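Local coordinates for protein ORF14 (Streptomyces clavuligerus, PDB 2WPX) that binds acetyl-CoA as a tandem GNAT protein of the clavulanic acid biosynthesis pathway and probably acts as an acyltransferase, at the acetyl coenzyme *a site. Sequence-based numbering; all coordinates share one arbitrary frame.

The acetyl coenzyme *a site. Residues 90-92, 97-103, 106, 123, 125, 138-139, 141-143, 145. With ACO (acetyl coenzyme *a), chain B.
Non-bridging oxygen O4A of the pantetheine-side phosphate takes a nearly straight hydrogen bond (164° at H), ACO O4A lying 2.7 Å from Arg98 N. Gly102 N donates to ACO O5A of the same phosphate, so two main-chain amides grip this group. On the adenosine-side phosphate Gly100 N reaches ACO O2A and Arg103 N reaches ACO O1A. The pyrophosphate thus illustrates how GNAT proteins bind anions through main-chain amides: Arg97, Gly100 and Gly102 form the family's R/Q-x-x-G-x-G/A acetyl-CoA signature, a loop leading into helix 101-115. Because the helix begins here, its dipole should add to the attraction.

The pantetheine arm pairs with the edge of strand 89-92 as a further strand would. Val92 N donates to ACO O9P at 2.9 Å, while ACO N4P of the second pantetheine amide donates to Leu90 O, two residues earlier in the strand, almost along the carbonyl axis. A second-shell bond from Arg97 NH1 to Val92 O, 2.7 Å long and close to the guanidinium plane, positions the Arg97 side chain. Bent at chi2 and chi3, its guanidinium lies with ACO C9P beneath one face.

Arg98 turns back with CG anti to the carbonyl carbon (chi1 -61°) and bends at chi2 and chi3, laying its guanidinium over one adenine face in a cation-pi contact with both rings. Arg98 NE sits 3.5 Å from the centroid of the five-membered ACO ring. Arg98 NH2 is 3.3 Å from that of the six-membered ACO ring. Arg98 NH1 pairs in charge with the 3'-phosphate as a salt bridge, though modelled too close for its geometry to be relied on.

From helix 138-145, Phe142, with CG anti to the backbone N (chi1 174°), presents a ring face to methyl ACO CEP and an edge to ribose ACO O4B; Phe142 CD2 packs 3.5 Å from ACO C2P beside the thioester. Beyond the sulfur, Ala123 CB approaches the acetyl ACO CH3 at 3.6 Å, joined by Ala143 CB and the Trp106 rim at CZ3. The site thereby holds acetyl-CoA with its acetyl group in an apolar pocket, as expected for an acetyl donor.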
loop_
_atom_site.group_PDB
_atom_site.type_symbol
_atom_site.label_atom_id
_atom_site.label_comp_id
_atom_site.label_asym_id
_atom_site.label_seq_id
_atom_site.Cartn_x
_atom_site.Cartn_y
_atom_site.Cartn_z
ATOM N N LEU A 90 10.244 -7.435 6.105
ATOM C CA LEU A 90 11.134 -8.451 6.650
ATOM C C LEU A 90 11.596 -9.323 5.469
ATOM O O LEU A 90 10.860 -10.174 4.993
ATOM C CB LEU A 90 10.409 -9.296 7.735
ATOM C CG LEU A 90 11.311 -10.161 8.626
ATOM C CD1 LEU A 90 10.650 -10.486 9.944
ATOM C CD2 LEU A 90 11.802 -11.483 7.890
ATOM N N LEU A 91 12.829 -9.136 5.021
ATOM C CA LEU A 91 13.286 -9.688 3.752
ATOM C C LEU A 91 14.684 -10.363 3.886
ATOM O O LEU A 91 15.609 -9.825 4.519
ATOM C CB LEU A 91 13.326 -8.548 2.719
ATOM C CG LEU A 91 13.630 -8.783 1.230
ATOM C CD1 LEU A 91 13.476 -7.545 0.415
ATOM C CD2 LEU A 91 15.058 -9.183 1.107
ATOM N N VAL A 92 14.826 -11.556 3.328
ATOM C CA VAL A 92 16.076 -12.297 3.432
ATOM C C VAL A 92 16.536 -12.533 1.989
ATOM O O VAL A 92 15.712 -12.836 1.112
ATOM C CB VAL A 92 15.853 -13.600 4.247
ATOM C CG1 VAL A 92 17.037 -14.548 4.182
ATOM C CG2 VAL A 92 15.581 -13.285 5.708
ATOM N N ARG A 97 18.409 -18.043 2.138
ATOM C CA ARG A 97 17.160 -18.449 2.810
ATOM C C ARG A 97 17.217 -19.838 3.468
ATOM O O ARG A 97 18.031 -20.694 3.102
ATOM C CB ARG A 97 15.974 -18.308 1.848
ATOM C CG ARG A 97 15.005 -17.156 2.218
ATOM C CD ARG A 97 15.011 -15.822 1.367
ATOM N NE ARG A 97 14.110 -15.989 0.267
ATOM C CZ ARG A 97 13.525 -15.069 -0.491
ATOM N NH1 ARG A 97 13.698 -13.772 -0.376
ATOM N NH2 ARG A 97 12.761 -15.516 -1.452
ATOM N N ARG A 98 16.396 -20.060 4.482
ATOM C CA ARG A 98 16.423 -21.311 5.221
ATOM C C ARG A 98 17.725 -21.568 5.992
ATOM O O ARG A 98 18.199 -22.688 6.065
ATOM C CB ARG A 98 16.120 -22.492 4.286
ATOM C CG ARG A 98 14.771 -22.393 3.677
ATOM C CD ARG A 98 13.655 -22.462 4.762
ATOM N NE ARG A 98 12.596 -23.324 4.268
ATOM C CZ ARG A 98 12.181 -24.414 4.856
ATOM N NH1 ARG A 98 12.669 -24.764 6.018
ATOM N NH2 ARG A 98 11.218 -25.095 4.307
ATOM N N ARG A 99 18.231 -20.532 6.630
ATOM C CA ARG A 99 19.526 -20.570 7.252
ATOM C C ARG A 99 19.341 -19.899 8.639
ATOM O O ARG A 99 20.262 -19.832 9.462
ATOM C CB ARG A 99 20.511 -19.817 6.330
ATOM C CG ARG A 99 21.889 -20.421 6.123
ATOM C CD ARG A 99 22.042 -21.277 4.903
ATOM N NE ARG A 99 21.617 -20.569 3.733
ATOM C CZ ARG A 99 21.572 -21.103 2.513
ATOM N NH1 ARG A 99 21.956 -22.354 2.313
ATOM N NH2 ARG A 99 21.141 -20.387 1.488
ATOM N N GLY A 100 18.118 -19.454 8.928
ATOM C CA GLY A 100 17.808 -18.866 10.241
ATOM C C GLY A 100 17.835 -17.335 10.310
ATOM O O GLY A 100 17.584 -16.762 11.372
ATOM N N ILE A 101 18.116 -16.687 9.170
ATOM C CA ILE A 101 18.264 -15.238 9.091
ATOM C C ILE A 101 16.889 -14.558 9.338
ATOM O O ILE A 101 16.754 -13.619 10.121
ATOM C CB ILE A 101 18.866 -14.785 7.715
ATOM C CG1 ILE A 101 20.237 -15.409 7.484
ATOM C CG2 ILE A 101 18.930 -13.230 7.635
ATOM C CD1 ILE A 101 20.841 -15.141 6.064
ATOM N N GLY A 102 15.869 -15.061 8.671
ATOM C CA GLY A 102 14.518 -14.560 8.937
ATOM C C GLY A 102 14.161 -14.715 10.414
ATOM O O GLY A 102 13.608 -13.778 11.056
ATOM N N ARG A 103 14.463 -15.884 10.967
ATOM C CA ARG A 103 14.173 -16.097 12.368
ATOM C C ARG A 103 14.840 -15.035 13.244
ATOM O O ARG A 103 14.226 -14.463 14.151
ATOM C CB ARG A 103 14.648 -17.483 12.839
ATOM C CG ARG A 103 14.431 -17.703 14.328
ATOM C CD ARG A 103 14.825 -19.127 14.709
ATOM N NE ARG A 103 13.774 -20.104 14.420
ATOM C CZ ARG A 103 13.766 -20.930 13.378
ATOM N NH1 ARG A 103 14.779 -20.928 12.488
ATOM N NH2 ARG A 103 12.745 -21.777 13.247
ATOM N N TRP A 106 13.076 -11.700 12.988
ATOM C CA TRP A 106 11.878 -11.700 13.735
ATOM C C TRP A 106 12.176 -11.532 15.228
ATOM O O TRP A 106 11.434 -10.836 15.963
ATOM C CB TRP A 106 11.202 -13.045 13.506
ATOM C CG TRP A 106 9.994 -13.131 14.279
ATOM C CD1 TRP A 106 9.838 -13.722 15.494
ATOM C CD2 TRP A 106 8.740 -12.527 13.955
ATOM N NE1 TRP A 106 8.524 -13.591 15.926
ATOM C CE2 TRP A 106 7.838 -12.848 15.000
ATOM C CE3 TRP A 106 8.267 -11.785 12.856
ATOM C CZ2 TRP A 106 6.520 -12.424 14.991
ATOM C CZ3 TRP A 106 6.946 -11.357 12.857
ATOM C CH2 TRP A 106 6.096 -11.672 13.923
ATOM N N ALA A 123 1.495 -7.796 10.713
ATOM C CA ALA A 123 2.122 -8.114 9.475
ATOM C C ALA A 123 1.099 -8.413 8.395
ATOM O O ALA A 123 0.051 -8.998 8.667
ATOM C CB ALA A 123 3.061 -9.348 9.684
ATOM N N VAL A 125 0.783 -10.647 5.001
ATOM C CA VAL A 125 1.450 -11.774 4.420
ATOM C C VAL A 125 0.828 -12.049 3.095
ATOM O O VAL A 125 -0.413 -12.031 2.950
ATOM C CB VAL A 125 1.312 -13.014 5.313
ATOM C CG1 VAL A 125 2.017 -14.179 4.652
ATOM C CG2 VAL A 125 1.855 -12.708 6.754
ATOM N N GLY A 138 5.711 -20.076 1.557
ATOM C CA GLY A 138 6.793 -19.685 2.491
ATOM C C GLY A 138 6.435 -18.662 3.554
ATOM O O GLY A 138 6.456 -18.956 4.744
ATOM N N PRO A 139 6.082 -17.451 3.141
ATOM C CA PRO A 139 5.799 -16.409 4.145
ATOM C C PRO A 139 4.829 -16.856 5.259
ATOM O O PRO A 139 5.083 -16.663 6.454
ATOM C CB PRO A 139 5.135 -15.306 3.298
ATOM C CG PRO A 139 5.812 -15.409 1.938
ATOM C CD PRO A 139 5.873 -16.966 1.755
ATOM N N ALA A 141 4.068 -19.954 6.054
ATOM C CA ALA A 141 4.698 -21.042 6.817
ATOM C C ALA A 141 5.780 -20.472 7.784
ATOM O O ALA A 141 5.908 -20.906 8.938
ATOM C CB ALA A 141 5.280 -22.075 5.868
ATOM N N PHE A 142 6.525 -19.477 7.332
ATOM C CA PHE A 142 7.391 -18.700 8.229
ATOM C C PHE A 142 6.611 -18.004 9.337
ATOM O O PHE A 142 6.905 -18.214 10.509
ATOM C CB PHE A 142 8.232 -17.698 7.414
ATOM C CG PHE A 142 9.054 -16.747 8.244
ATOM C CD1 PHE A 142 10.190 -17.182 8.952
ATOM C CD2 PHE A 142 8.730 -15.402 8.274
ATOM C CE1 PHE A 142 10.947 -16.294 9.716
ATOM C CE2 PHE A 142 9.468 -14.510 9.039
ATOM C CZ PHE A 142 10.578 -14.946 9.752
ATOM N N ALA A 143 5.566 -17.251 8.997
ATOM C CA ALA A 143 4.859 -16.489 10.014
ATOM C C ALA A 143 4.279 -17.441 11.095
ATOM O O ALA A 143 4.403 -17.162 12.299
ATOM C CB ALA A 143 3.780 -15.584 9.388
ATOM N N ALA A 145 5.568 -20.228 11.872
ATOM C CA ALA A 145 6.689 -20.831 12.550
ATOM C C ALA A 145 7.263 -19.869 13.582
ATOM O O ALA A 145 7.809 -20.315 14.570
ATOM C CB ALA A 145 7.727 -21.269 11.561
HETATM N N1A ACO B . 8.597 -23.050 2.945
HETATM C C2A ACO B . 8.194 -23.693 4.032
HETATM N N3A ACO B . 8.545 -23.351 5.286
HETATM C C4A ACO B . 9.320 -22.284 5.485
HETATM C C5A ACO B . 9.746 -21.583 4.369
HETATM C C6A ACO B . 9.380 -21.976 3.090
HETATM N N6A ACO B . 9.797 -21.283 2.034
HETATM N N7A ACO B . 10.516 -20.584 4.792
HETATM C C8A ACO B . 10.529 -20.617 6.122
HETATM N N9A ACO B . 9.820 -21.642 6.540
HETATM C C1B ACO B . 9.696 -21.914 7.988
HETATM C C2B ACO B . 10.417 -23.159 8.509
HETATM O O2B ACO B . 9.828 -23.508 9.756
HETATM C C3B ACO B . 11.773 -22.605 8.774
HETATM O O3B ACO B . 12.429 -23.256 9.844
HETATM P P3B ACO B . 13.452 -24.427 9.471
HETATM O O7A ACO B . 14.313 -25.115 10.677
HETATM O O8A ACO B . 13.085 -25.206 8.185
HETATM O O9A ACO B . 12.348 -25.316 9.974
HETATM C C4B ACO B . 11.481 -21.230 9.398
HETATM O O4B ACO B . 10.256 -20.769 8.773
HETATM C C5B ACO B . 12.842 -20.851 8.772
HETATM O O5B ACO B . 12.993 -19.569 8.757
HETATM P P1A ACO B . 14.348 -18.961 8.451
HETATM O O1A ACO B . 14.638 -17.974 9.678
HETATM O O2A ACO B . 15.498 -19.876 8.046
HETATM O O3A ACO B . 13.913 -18.342 7.084
HETATM P P2A ACO B . 14.356 -17.268 6.035
HETATM O O4A ACO B . 14.500 -18.131 4.731
HETATM O O5A ACO B . 15.630 -16.554 6.306
HETATM O O6A ACO B . 12.921 -16.463 5.882
HETATM C CBP ACO B . 11.127 -15.506 4.544
HETATM C CCP ACO B . 12.537 -15.297 5.136
HETATM C CDP ACO B . 11.061 -16.831 5.283
HETATM C CEP ACO B . 10.686 -14.310 5.305
HETATM C CAP ACO B . 11.778 -15.394 3.141
HETATM O OAP ACO B . 11.065 -16.255 2.313
HETATM C C9P ACO B . 11.584 -13.983 2.544
HETATM O O9P ACO B . 12.400 -13.096 2.756
HETATM N N8P ACO B . 10.615 -13.865 1.634
HETATM C C7P ACO B . 10.285 -12.581 0.986
HETATM C C6P ACO B . 9.870 -11.656 2.123
HETATM C C5P ACO B . 8.602 -12.063 2.857
HETATM O O5P ACO B . 7.647 -12.575 2.293
HETATM N N4P ACO B . 8.606 -11.785 4.124
HETATM C C3P ACO B . 7.396 -11.930 4.907
HETATM C C2P ACO B . 7.574 -12.912 6.043
HETATM S S1P ACO B . 5.939 -12.864 6.813
HETATM C C ACO B . 6.344 -12.019 8.242
HETATM O O ACO B . 7.402 -11.390 8.274
HETATM C CH3 ACO B . 5.372 -12.149 9.416
#